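Local coordinates for carbohydrate binding protein, putative, cbp2D (Cellvibrio japonicus, PDB 7B21) that carries a covalently bound heme c in this cytochrome c domain (X183) of a longer, probably polysaccharide-binding protein, and probably serves in electron transfer, at residues N12-Q17 / A21-D26; S50-D55 / S63-Q68. All blocks are in the same frame, centred on the assembly; numbering follows the deposited sequence.

Interaction 1: residues N12-Q17 / A21-D26; sequences NLWNTQ and ACHGVD. With HEC (heme c), chain B.
Trp14 of helix 7-16 packs its indole against His23 and Gly24 of the heme-binding segment within a cytochrome c domain. Along 21-26, Cys22 comes first: its SG is joined covalently to the vinyl-derived carbon CAC of heme c at 1.9 Å, the second thioether of the Cys-X-X-Cys-His motif whose first cysteine is Cys19. His23 follows and supplies an axial ligand, NE2 lying 2.0 Å from the heme iron. Imidazole suits this place because its two nitrogens serve opposite ends: while NE2 holds the metal, ND1 is hydrogen-bonded to the carbonyl of Thr38, which fixes the rotation of the ring and probably strengthens its donation to iron. The CB of His23 abuts the benzo edge of the indole, 3.5 Å from Trp14 CH2, the two side chains crossing at about a right angle. Gly24 leaves the helix with positive phi, readily taken by a residue without CB, and turns its carbonyl to the indole. Trp14 NE1 donates to Gly24 O at 2.8 Å with a bent N-H...O angle of 141°, yet the oxygen lies in the ring plane and the nitrogen in the carbonyl plane. With CG anti to the backbone N (chi1 177°), Trp14 can reach this carbonyl and still bring CZ3 to 3.8 Å from the heme methyl CMB. The first side-chain bond of Val25 points away, and its contact is through the backbone, with O 3.8 Å from Trp14 NE1. Phe85 and Ile82 of helix 76-86 pack on Trp14, Trp89 meets it edge-to-face, and helix 19-23 presents Cys19 and Val20 to the same indole.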
ATOM      1  N   ASN A  12      -8.611   3.389  -5.864  1.00  9.46           N
ATOM      2  CA  ASN A  12      -8.812   2.631  -7.110  0.50 10.31           C
ATOM      3  C   ASN A  12      -7.578   1.787  -7.422  1.00  9.15           C
ATOM      4  O   ASN A  12      -7.697   0.597  -7.786  1.00  9.73           O
ATOM      5  CB  ASN A  12      -9.073   3.573  -8.278  0.50 12.82           C
ATOM      6  CG  ASN A  12      -9.161   2.782  -9.555  0.50 15.44           C
ATOM      7  OD1 ASN A  12     -10.008   1.907  -9.648  0.50 17.00           O
ATOM      8  ND2 ASN A  12      -8.262   3.055 -10.495  0.50 19.88           N
ATOM      9  N   LEU A  13      -6.405   2.401  -7.324  1.00  8.63           N
ATOM     10  CA  LEU A  13      -5.150   1.673  -7.624  1.00  8.61           C
ATOM     11  C   LEU A  13      -4.940   0.513  -6.651  1.00  7.62           C
ATOM     12  O   LEU A  13      -4.332  -0.491  -7.032  1.00  8.02           O
ATOM     13  CB  LEU A  13      -3.976   2.649  -7.562  1.00  8.65           C
ATOM     14  CG  LEU A  13      -3.931   3.663  -8.694  1.00  9.72           C
ATOM     15  CD1 LEU A  13      -3.032   4.836  -8.325  1.00 11.88           C
ATOM     16  CD2 LEU A  13      -3.442   2.993  -9.984  1.00 12.62           C
ATOM     17  N   TRP A  14      -5.439   0.622  -5.445  1.00  7.59           N
ATOM     18  CA  TRP A  14      -5.382  -0.458  -4.476  1.00  7.23           C
ATOM     19  C   TRP A  14      -5.930  -1.740  -5.094  1.00  7.28           C
ATOM     20  O   TRP A  14      -5.442  -2.853  -4.803  1.00  7.63           O
ATOM     21  CB  TRP A  14      -6.197  -0.034  -3.260  1.00  7.13           C
ATOM     22  CG  TRP A  14      -6.286  -1.080  -2.219  1.00  7.03           C
ATOM     23  CD1 TRP A  14      -7.329  -1.927  -1.996  1.00  7.62           C
ATOM     24  CD2 TRP A  14      -5.237  -1.488  -1.323  1.00  6.51           C
ATOM     25  NE1 TRP A  14      -6.998  -2.829  -1.022  1.00  6.85           N
ATOM     26  CE2 TRP A  14      -5.729  -2.566  -0.589  1.00  6.00           C
ATOM     27  CE3 TRP A  14      -3.954  -1.003  -1.056  1.00  7.61           C
ATOM     28  CZ2 TRP A  14      -4.945  -3.214   0.353  1.00  7.30           C
ATOM     29  CZ3 TRP A  14      -3.182  -1.637  -0.114  1.00  7.53           C
ATOM     30  CH2 TRP A  14      -3.666  -2.760   0.549  1.00  7.70           C
ATOM     31  N   ASN A  15      -7.013  -1.598  -5.867  1.00  8.11           N
ATOM     32  CA  ASN A  15      -7.617  -2.745  -6.553  1.00  8.79           C
ATOM     33  C   ASN A  15      -6.874  -3.065  -7.851  1.00  8.66           C
ATOM     34  O   ASN A  15      -6.536  -4.232  -8.077  1.00  9.80           O
ATOM     35  CB  ASN A  15      -9.082  -2.457  -6.821  1.00 10.00           C
ATOM     36  CG  ASN A  15      -9.873  -2.233  -5.560  1.00 10.88           C
ATOM     37  OD1 ASN A  15     -10.642  -1.254  -5.427  1.00 17.30           O
ATOM     38  ND2 ASN A  15      -9.718  -3.111  -4.637  1.00 10.57           N
ATOM     39  N   THR A  16      -6.679  -2.083  -8.713  1.00  9.52           N
ATOM     40  CA  THR A  16      -6.152  -2.384 -10.047  1.00 10.70           C
ATOM     41  C   THR A  16      -4.706  -2.865 -10.007  1.00  9.45           C
ATOM     42  O   THR A  16      -4.292  -3.575 -10.899  1.00 11.56           O
ATOM     43  CB  THR A  16      -6.333  -1.205 -11.003  1.00 12.16           C
ATOM     44  OG1 THR A  16      -5.518  -0.126 -10.550  1.00 11.69           O
ATOM     45  CG2 THR A  16      -7.790  -0.783 -11.154  1.00 13.45           C
ATOM     46  N   GLN A  17      -3.960  -2.470  -8.983  1.00  8.14           N
ATOM     47  CA  GLN A  17      -2.564  -2.931  -8.816  1.00  8.50           C
ATOM     48  C   GLN A  17      -2.470  -4.192  -7.971  1.00  7.90           C
ATOM     49  O   GLN A  17      -1.361  -4.608  -7.664  1.00  8.42           O
ATOM     50  CB  GLN A  17      -1.722  -1.810  -8.259  1.00  9.66           C
ATOM     51  CG  GLN A  17      -1.788  -0.536  -9.110  1.00 14.35           C
ATOM     52  CD  GLN A  17      -1.699  -0.640 -10.621  1.00 19.54           C
ATOM     53  OE1 GLN A  17      -0.632  -0.892 -11.115  1.00 25.02           O
ATOM     54  NE2 GLN A  17      -2.819  -0.488 -11.344  1.00 21.26           N
ATOM     55  N   ALA A  21      -5.746  -8.309  -3.315  1.00  6.22           N
ATOM     56  CA  ALA A  21      -5.706  -9.777  -3.257  1.00  6.54           C
ATOM     57  C   ALA A  21      -5.043 -10.236  -1.966  1.00  6.40           C
ATOM     58  O   ALA A  21      -5.536 -11.148  -1.291  1.00  7.22           O
ATOM     59  CB  ALA A  21      -4.969 -10.300  -4.448  1.00  7.05           C
ATOM     60  N   CYS A  22      -3.873  -9.670  -1.617  1.00  6.35           N
ATOM     61  CA  CYS A  22      -3.104 -10.137  -0.478  1.00  6.39           C
ATOM     62  C   CYS A  22      -3.488  -9.412   0.803  1.00  6.68           C
ATOM     63  O   CYS A  22      -3.313  -9.985   1.866  1.00  9.68           O
ATOM     64  CB  CYS A  22      -1.628 -10.025  -0.733  1.00  6.84           C
ATOM     65  SG  CYS A  22      -1.152 -11.134  -2.088  1.00  6.99           S
ATOM     66  N   HIS A  23      -3.916  -8.166   0.700  1.00  6.17           N
ATOM     67  CA  HIS A  23      -4.092  -7.306   1.885  1.00  6.33           C
ATOM     68  C   HIS A  23      -5.559  -6.985   2.153  1.00  6.90           C
ATOM     69  O   HIS A  23      -5.830  -6.200   3.069  1.00  7.63           O
ATOM     70  CB  HIS A  23      -3.281  -6.020   1.712  1.00  6.47           C
ATOM     71  CG  HIS A  23      -1.808  -6.238   1.639  1.00  6.12           C
ATOM     72  ND1 HIS A  23      -1.084  -6.792   2.658  1.00  6.58           N
ATOM     73  CD2 HIS A  23      -0.890  -5.885   0.703  1.00  5.64           C
ATOM     74  CE1 HIS A  23       0.192  -6.783   2.307  1.00  6.16           C
ATOM     75  NE2 HIS A  23       0.370  -6.219   1.113  1.00  6.06           N
ATOM     76  N   GLY A  24      -6.482  -7.555   1.386  1.00  6.70           N
ATOM     77  CA  GLY A  24      -7.900  -7.266   1.593  1.00  7.02           C
ATOM     78  C   GLY A  24      -8.253  -5.831   1.244  1.00  6.52           C
ATOM     79  O   GLY A  24      -7.552  -5.136   0.523  1.00  7.29           O
ATOM     80  N   VAL A  25      -9.416  -5.446   1.734  1.00  7.27           N
ATOM     81  CA  VAL A  25      -9.947  -4.090   1.423  1.00  8.56           C
ATOM     82  C   VAL A  25      -9.250  -3.011   2.237  1.00  7.88           C
ATOM     83  O   VAL A  25      -9.263  -1.855   1.832  1.00  9.23           O
ATOM     84  CB  VAL A  25     -11.457  -4.062   1.626  1.00 11.48           C
ATOM     85  CG1 VAL A  25     -12.167  -5.091   0.841  1.00 14.60           C
ATOM     86  CG2 VAL A  25     -11.878  -4.131   3.051  1.00 14.24           C
ATOM     87  N   ASP A  26      -8.670  -3.400   3.371  1.00  8.49           N
ATOM     88  CA  ASP A  26      -8.314  -2.440   4.436  1.00  9.04           C
ATOM     89  C   ASP A  26      -7.162  -2.983   5.279  1.00  8.55           C
ATOM     90  O   ASP A  26      -6.967  -2.490   6.376  1.00  9.93           O
ATOM     91  CB  ASP A  26      -9.518  -2.156   5.325  1.00 10.00           C
ATOM     92  CG  ASP A  26      -9.999  -3.398   6.054  1.00  9.96           C
ATOM     93  OD1 ASP A  26      -9.432  -4.479   5.819  1.00  9.14           O
ATOM     94  OD2 ASP A  26     -10.959  -3.276   6.858  1.00 12.17           O
TER
HETATM   95 FE   HEC B 101       2.067  -5.930   0.156  1.00  5.78          FE
HETATM   96  CHA HEC B 101       3.830  -6.011   3.063  1.00  6.14           C
HETATM   97  CHB HEC B 101       1.587  -2.600   0.524  1.00  5.60           C
HETATM   98  CHC HEC B 101       0.541  -5.847  -2.875  1.00  5.98           C
HETATM   99  CHD HEC B 101       2.256  -9.311  -0.034  1.00  5.95           C
HETATM  100  NA  HEC B 101       2.589  -4.596   1.511  1.00  6.27           N
HETATM  101  C1A HEC B 101       3.242  -4.812   2.712  1.00  5.75           C
HETATM  102  C2A HEC B 101       3.254  -3.629   3.506  1.00  6.01           C
HETATM  103  C3A HEC B 101       2.670  -2.663   2.784  1.00  5.82           C
HETATM  104  C4A HEC B 101       2.233  -3.270   1.541  1.00  5.75           C
HETATM  105  CMA HEC B 101       2.512  -1.212   3.114  1.00  6.68           C
HETATM  106  CAA HEC B 101       3.835  -3.497   4.897  1.00  6.69           C
HETATM  107  CBA HEC B 101       2.770  -3.836   5.966  1.00  7.79           C
HETATM  108  CGA HEC B 101       3.165  -3.622   7.379  1.00  7.54           C
HETATM  109  O1A HEC B 101       4.276  -3.154   7.658  1.00  8.74           O
HETATM  110  O2A HEC B 101       2.280  -3.893   8.260  1.00  8.32           O
HETATM  111  NB  HEC B 101       1.247  -4.489  -0.977  1.00  5.27           N
HETATM  112  C1B HEC B 101       1.139  -3.163  -0.656  1.00  5.64           C
HETATM  113  C2B HEC B 101       0.521  -2.441  -1.723  1.00  5.52           C
HETATM  114  C3B HEC B 101       0.269  -3.332  -2.727  1.00  5.62           C
HETATM  115  C4B HEC B 101       0.694  -4.645  -2.200  1.00  5.73           C
HETATM  116  CMB HEC B 101       0.223  -0.978  -1.739  1.00  6.15           C
HETATM  117  CAB HEC B 101      -0.287  -3.082  -4.081  1.00  6.18           C
HETATM  118  CBB HEC B 101       0.524  -2.128  -4.916  1.00  7.12           C
HETATM  119  NC  HEC B 101       1.512  -7.284  -1.184  1.00  5.93           N
HETATM  120  C1C HEC B 101       0.852  -7.087  -2.357  1.00  5.75           C
HETATM  121  C2C HEC B 101       0.505  -8.324  -2.980  1.00  6.07           C
HETATM  122  C3C HEC B 101       0.908  -9.318  -2.136  1.00  6.04           C
HETATM  123  C4C HEC B 101       1.575  -8.679  -1.042  1.00  5.79           C
HETATM  124  CMC HEC B 101      -0.275  -8.440  -4.263  1.00  7.16           C
HETATM  125  CAC HEC B 101       0.676 -10.791  -2.239  1.00  6.51           C
HETATM  126  CBC HEC B 101       1.106 -11.462  -3.475  1.00  8.15           C
HETATM  127  ND  HEC B 101       2.947  -7.359   1.246  1.00  5.80           N
HETATM  128  C1D HEC B 101       2.952  -8.695   0.992  1.00  5.75           C
HETATM  129  C2D HEC B 101       3.819  -9.387   1.934  1.00  6.92           C
HETATM  130  C3D HEC B 101       4.316  -8.466   2.765  1.00  6.66           C
HETATM  131  C4D HEC B 101       3.720  -7.185   2.368  1.00  6.29           C
HETATM  132  CMD HEC B 101       4.073 -10.865   1.937  1.00  8.09           C
HETATM  133  CAD HEC B 101       5.379  -8.631   3.799  1.00  7.40           C
HETATM  134  CBD HEC B 101       6.769  -8.227   3.157  1.00  7.83           C
HETATM  135  CGD HEC B 101       7.950  -8.514   4.030  1.00  8.78           C
HETATM  136  O1D HEC B 101       8.380  -7.623   4.807  1.00  8.88           O
HETATM  137  O2D HEC B 101       8.474  -9.666   3.948  1.00 11.36           O

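Interaction 2: residues S50-D55 / S63-Q68; sequences SRDTQD and SMWMPQ. With NA (sodium ion), chain C; HEC (heme c), chain B; EDO (1,2-ethanediol), chain E.
Asp52 and Arg51 both meet the indole of Trp65, tying the loop before helix 58-65 to that helix's C-terminal end in this cytochrome c fold, just ahead of the methionine that ligates the heme. The polar link is one hydrogen bond, Trp65 NE1 to Asp52 OD2, 3.0 Å long and fairly straight at 160°. The oxygen sits near the indole plane, whereas the N-H comes to the carboxylate from above its plane, the two flat groups being 60° apart. A carboxylate suits the spot because several donors converge on it: OD2 also forms a salt bridge with Arg56, and OD1 takes the backbone N of Thr53 at 2.7 Å.

Packing contacts accompany this bond. The Arg51 side chain passes the six-membered ring, CB 3.8 Å from Trp65 CH2, and a bend at chi3 brings the guanidinium back so that Trp65 CZ3 lies over one of its faces. The planes are 74° apart, with the indole presenting its edge to the flat cation. The methyl CE of Met64 lies 3.6 Å from Asp52 OD2, the two side chains crossing at about a right angle, while His49 stacks on Trp65.

The same two segments also carry metal and heme bonds. Ser63 O and Met66 O, the latter 2.3 Å from the sodium ion, share it with the carbonyls of Ile62, Glu71 and Cys74; neutral carbonyl oxygens suit such a hard cation. Met66 SD, a soft thioether sulfur, reaches the heme iron at 2.3 Å as the axial ligand opposite His23. At the loop's start Ser50 grips one propionate with both backbone and side chain: its N donates to O1D, and its OG to O2D at 2.7 Å.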
ATOM      1  N   SER A  50      11.180  -6.998   5.134  1.00  9.03           N
ATOM      2  CA  SER A  50      12.099  -8.004   5.723  1.00 10.39           C
ATOM      3  C   SER A  50      13.390  -8.155   4.923  1.00 11.19           C
ATOM      4  O   SER A  50      14.378  -8.575   5.504  1.00 12.04           O
ATOM      5  CB  SER A  50      11.418  -9.318   5.884  1.00 10.84           C
ATOM      6  OG  SER A  50      11.057  -9.891   4.650  1.00 11.70           O
ATOM      7  N   ARG A  51      13.407  -7.832   3.645  1.00 10.49           N
ATOM      8  CA  ARG A  51      14.607  -7.963   2.800  1.00 12.12           C
ATOM      9  C   ARG A  51      15.316  -6.631   2.606  1.00 11.86           C
ATOM     10  O   ARG A  51      16.328  -6.593   1.897  1.00 13.96           O
ATOM     11  CB  ARG A  51      14.241  -8.543   1.438  1.00 13.66           C
ATOM     12  CG  ARG A  51      13.678  -9.961   1.453  1.00 17.79           C
ATOM     13  CD  ARG A  51      13.291 -10.399   0.007  1.00 25.60           C
ATOM     14  NE  ARG A  51      14.297 -10.116  -1.047  1.00 33.75           N
ATOM     15  CZ  ARG A  51      14.093  -9.929  -2.366  1.00 32.24           C
ATOM     16  NH1 ARG A  51      12.905 -10.077  -2.937  1.00 34.21           N
ATOM     17  NH2 ARG A  51      15.135  -9.682  -3.144  1.00 39.64           N
ATOM     18  N   ASP A  52      14.808  -5.555   3.177  1.00 10.93           N
ATOM     19  CA  ASP A  52      15.432  -4.236   3.015  1.00 11.01           C
ATOM     20  C   ASP A  52      16.492  -4.029   4.095  1.00 12.38           C
ATOM     21  O   ASP A  52      16.510  -4.700   5.094  1.00 15.84           O
ATOM     22  CB  ASP A  52      14.382  -3.141   3.012  1.00  9.80           C
ATOM     23  CG  ASP A  52      14.734  -1.888   2.224  1.00  9.88           C
ATOM     24  OD1 ASP A  52      15.907  -1.646   1.932  1.00 12.20           O
ATOM     25  OD2 ASP A  52      13.773  -1.151   1.893  1.00  9.61           O
ATOM     26  N   THR A  53      17.307  -3.042   3.829  1.00 13.56           N
ATOM     27  CA  THR A  53      18.449  -2.624   4.626  1.00 16.36           C
ATOM     28  C   THR A  53      18.147  -1.345   5.377  1.00 16.27           C
ATOM     29  O   THR A  53      19.014  -0.940   6.176  1.00 18.91           O
ATOM     30  CB  THR A  53      19.690  -2.392   3.757  1.00 21.00           C
ATOM     31  OG1 THR A  53      19.341  -1.422   2.765  1.00 25.06           O
ATOM     32  CG2 THR A  53      20.135  -3.671   3.085  1.00 27.26           C
ATOM     33  N   GLN A  54      17.013  -0.704   5.128  1.00 14.99           N
ATOM     34  CA  GLN A  54      16.707   0.513   5.888  1.00 17.40           C
ATOM     35  C   GLN A  54      15.205   0.765   5.830  1.00 13.04           C
ATOM     36  O   GLN A  54      14.464   0.168   5.050  1.00 13.82           O
ATOM     37  CB  GLN A  54      17.504   1.716   5.444  1.00 23.48           C
ATOM     38  CG  GLN A  54      16.975   2.145   4.122  1.00 24.18           C
ATOM     39  CD  GLN A  54      17.540   3.468   3.678  1.00 37.29           C
ATOM     40  OE1 GLN A  54      18.655   3.541   3.169  1.00 39.75           O
ATOM     41  NE2 GLN A  54      16.762   4.526   3.860  1.00 37.00           N
ATOM     42  N   ASP A  55      14.806   1.660   6.691  1.00 12.66           N
ATOM     43  CA  ASP A  55      13.423   2.119   6.804  1.00 11.94           C
ATOM     44  C   ASP A  55      13.114   2.994   5.584  1.00 12.66           C
ATOM     45  O   ASP A  55      13.960   3.737   5.108  1.00 17.01           O
ATOM     46  CB  ASP A  55      13.274   2.948   8.057  1.00 13.33           C
ATOM     47  CG  ASP A  55      13.432   2.181   9.347  1.00 15.42           C
ATOM     48  OD1 ASP A  55      13.302   0.933   9.321  1.00 17.02           O
ATOM     49  OD2 ASP A  55      13.607   2.842  10.366  1.00 20.74           O
ATOM     50  N   SER A  63       6.881   1.515  -3.872  1.00  6.64           N
ATOM     51  CA  SER A  63       7.624   1.528  -5.152  0.50  6.55           C
ATOM     52  C   SER A  63       8.592   0.342  -5.202  1.00  6.64           C
ATOM     53  O   SER A  63       8.615  -0.365  -6.206  1.00  7.71           O
ATOM     54  CB  SER A  63       8.361   2.822  -5.358  0.50  5.88           C
ATOM     55  OG  SER A  63       7.449   3.865  -5.613  0.50  5.46           O
ATOM     56  N   MET A  64       9.388   0.162  -4.157  1.00  7.02           N
ATOM     57  CA  MET A  64      10.437  -0.872  -4.160  1.00  7.23           C
ATOM     58  C   MET A  64       9.870  -2.292  -4.103  1.00  6.66           C
ATOM     59  O   MET A  64      10.424  -3.187  -4.755  1.00  7.82           O
ATOM     60  CB  MET A  64      11.314  -0.663  -2.937  1.00  8.22           C
ATOM     61  CG  MET A  64      12.187   0.555  -2.990  1.00  8.87           C
ATOM     62  SD  MET A  64      13.161   0.784  -1.470  0.87  9.47           S
ATOM     63  CE  MET A  64      14.310  -0.589  -1.643  1.00 11.07           C
ATOM     64  N   TRP A  65       8.829  -2.513  -3.315  1.00  6.33           N
ATOM     65  CA  TRP A  65       8.541  -3.867  -2.838  1.00  6.42           C
ATOM     66  C   TRP A  65       7.157  -4.377  -3.234  1.00  5.89           C
ATOM     67  O   TRP A  65       6.921  -5.578  -3.023  1.00  6.87           O
ATOM     68  CB  TRP A  65       8.707  -3.979  -1.321  1.00  7.27           C
ATOM     69  CG  TRP A  65      10.080  -3.687  -0.835  1.00  6.96           C
ATOM     70  CD1 TRP A  65      10.478  -2.581  -0.143  1.00  7.13           C
ATOM     71  CD2 TRP A  65      11.259  -4.493  -1.007  1.00  7.84           C
ATOM     72  NE1 TRP A  65      11.824  -2.655   0.142  1.00  8.18           N
ATOM     73  CE2 TRP A  65      12.320  -3.812  -0.372  1.00  8.46           C
ATOM     74  CE3 TRP A  65      11.468  -5.763  -1.551  1.00  9.37           C
ATOM     75  CZ2 TRP A  65      13.602  -4.336  -0.324  1.00 10.16           C
ATOM     76  CZ3 TRP A  65      12.734  -6.287  -1.451  1.00 10.93           C
ATOM     77  CH2 TRP A  65      13.790  -5.577  -0.870  1.00 11.13           C
ATOM     78  N   MET A  66       6.251  -3.552  -3.739  1.00  6.06           N
ATOM     79  CA  MET A  66       4.862  -4.003  -3.917  1.00  6.26           C
ATOM     80  C   MET A  66       4.367  -3.603  -5.290  1.00  6.46           C
ATOM     81  O   MET A  66       4.790  -2.606  -5.872  1.00  7.06           O
ATOM     82  CB  MET A  66       3.973  -3.424  -2.822  1.00  6.13           C
ATOM     83  CG  MET A  66       4.339  -3.908  -1.423  1.00  5.71           C
ATOM     84  SD  MET A  66       3.988  -5.663  -1.141  1.00  6.04           S
ATOM     85  CE  MET A  66       5.415  -6.112  -0.179  1.00  6.36           C
ATOM     86  N   PRO A  67       3.415  -4.345  -5.874  1.00  6.54           N
ATOM     87  CA  PRO A  67       2.914  -5.622  -5.367  1.00  6.38           C
ATOM     88  C   PRO A  67       4.017  -6.673  -5.401  1.00  6.42           C
ATOM     89  O   PRO A  67       4.798  -6.721  -6.332  1.00  7.09           O
ATOM     90  CB  PRO A  67       1.779  -5.977  -6.342  1.00  7.01           C
ATOM     91  CG  PRO A  67       2.194  -5.316  -7.651  1.00  7.77           C
ATOM     92  CD  PRO A  67       2.883  -4.045  -7.199  1.00  7.43           C
ATOM     93  N   GLN A  68       4.059  -7.504  -4.387  1.00  6.29           N
ATOM     94  CA  GLN A  68       5.121  -8.501  -4.296  0.50  6.49           C
ATOM     95  C   GLN A  68       4.920  -9.499  -5.437  1.00  6.86           C
ATOM     96  O   GLN A  68       3.847 -10.050  -5.622  1.00  9.22           O
ATOM     97  CB  GLN A  68       5.102  -9.074  -2.880  0.50  7.03           C
ATOM     98  CG  GLN A  68       6.296  -9.972  -2.627  0.50  7.24           C
ATOM     99  CD  GLN A  68       6.743 -10.029  -1.187  0.50  8.15           C
ATOM    100  OE1 GLN A  68       7.138  -9.034  -0.550  0.50  8.50           O
ATOM    101  NE2 GLN A  68       6.772 -11.252  -0.659  0.50 10.29           N
TER
HETATM  102 NA    NA C 102       6.323  -1.104  -6.589  1.00  7.94          NA
HETATM  103 FE   HEC B 101       2.067  -5.930   0.156  1.00  5.78          FE
HETATM  104  CHA HEC B 101       3.830  -6.011   3.063  1.00  6.14           C
HETATM  105  CHB HEC B 101       1.587  -2.600   0.524  1.00  5.60           C
HETATM  106  CHC HEC B 101       0.541  -5.847  -2.875  1.00  5.98           C
HETATM  107  CHD HEC B 101       2.256  -9.311  -0.034  1.00  5.95           C
HETATM  108  NA  HEC B 101       2.589  -4.596   1.511  1.00  6.27           N
HETATM  109  C1A HEC B 101       3.242  -4.812   2.712  1.00  5.75           C
HETATM  110  C2A HEC B 101       3.254  -3.629   3.506  1.00  6.01           C
HETATM  111  C3A HEC B 101       2.670  -2.663   2.784  1.00  5.82           C
HETATM  112  C4A HEC B 101       2.233  -3.270   1.541  1.00  5.75           C
HETATM  113  CMA HEC B 101       2.512  -1.212   3.114  1.00  6.68           C
HETATM  114  CAA HEC B 101       3.835  -3.497   4.897  1.00  6.69           C
HETATM  115  CBA HEC B 101       2.770  -3.836   5.966  1.00  7.79           C
HETATM  116  CGA HEC B 101       3.165  -3.622   7.379  1.00  7.54           C
HETATM  117  O1A HEC B 101       4.276  -3.154   7.658  1.00  8.74           O
HETATM  118  O2A HEC B 101       2.280  -3.893   8.260  1.00  8.32           O
HETATM  119  NB  HEC B 101       1.247  -4.489  -0.977  1.00  5.27           N
HETATM  120  C1B HEC B 101       1.139  -3.163  -0.656  1.00  5.64           C
HETATM  121  C2B HEC B 101       0.521  -2.441  -1.723  1.00  5.52           C
HETATM  122  C3B HEC B 101       0.269  -3.332  -2.727  1.00  5.62           C
HETATM  123  C4B HEC B 101       0.694  -4.645  -2.200  1.00  5.73           C
HETATM  124  CMB HEC B 101       0.223  -0.978  -1.739  1.00  6.15           C
HETATM  125  CAB HEC B 101      -0.287  -3.082  -4.081  1.00  6.18           C
HETATM  126  CBB HEC B 101       0.524  -2.128  -4.916  1.00  7.12           C
HETATM  127  NC  HEC B 101       1.512  -7.284  -1.184  1.00  5.93           N
HETATM  128  C1C HEC B 101       0.852  -7.087  -2.357  1.00  5.75           C
HETATM  129  C2C HEC B 101       0.505  -8.324  -2.980  1.00  6.07           C
HETATM  130  C3C HEC B 101       0.908  -9.318  -2.136  1.00  6.04           C
HETATM  131  C4C HEC B 101       1.575  -8.679  -1.042  1.00  5.79           C
HETATM  132  CMC HEC B 101      -0.275  -8.440  -4.263  1.00  7.16           C
HETATM  133  CAC HEC B 101       0.676 -10.791  -2.239  1.00  6.51           C
HETATM  134  CBC HEC B 101       1.106 -11.462  -3.475  1.00  8.15           C
HETATM  135  ND  HEC B 101       2.947  -7.359   1.246  1.00  5.80           N
HETATM  136  C1D HEC B 101       2.952  -8.695   0.992  1.00  5.75           C
HETATM  137  C2D HEC B 101       3.819  -9.387   1.934  1.00  6.92           C
HETATM  138  C3D HEC B 101       4.316  -8.466   2.765  1.00  6.66           C
HETATM  139  C4D HEC B 101       3.720  -7.185   2.368  1.00  6.29           C
HETATM  140  CMD HEC B 101       4.073 -10.865   1.937  1.00  8.09           C
HETATM  141  CAD HEC B 101       5.379  -8.631   3.799  1.00  7.40           C
HETATM  142  CBD HEC B 101       6.769  -8.227   3.157  1.00  7.83           C
HETATM  143  CGD HEC B 101       7.950  -8.514   4.030  1.00  8.78           C
HETATM  144  O1D HEC B 101       8.380  -7.623   4.807  1.00  8.88           O
HETATM  145  O2D HEC B 101       8.474  -9.666   3.948  1.00 11.36           O
HETATM  146  C1  EDO E 104      14.523   0.820  12.754  1.00 34.65           C
HETATM  147  O1  EDO E 104      15.055   2.109  12.613  1.00 44.31           O
HETATM  148  C2  EDO E 104      15.342  -0.210  12.063  1.00 25.38           C
HETATM  149  O2  EDO E 104      15.572  -0.006  10.683  1.00 22.88           O

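How the interactions relate
Both contacts belong to one heme-binding unit, with interaction 1 buried and interaction 2 only partly so, on opposite sides of the chain's centre and about 17 Å apart between centres. Each rests on a tryptophan whose indole N-H is used, but the acceptor changes with the setting: a neutral backbone carbonyl in the interior, a charged carboxylate with an arginine nearby toward the surface. Interaction 1 joins helices 7-16 and 19-23, whereas interaction 2 joins the loop 50-55 to the end of helix 58-65; the heme links them, its iron taking one axial ligand from each. They also touch directly, Gln17 O lying 3.6 Å from Pro67 CG, and only interaction 2 adds a sodium site.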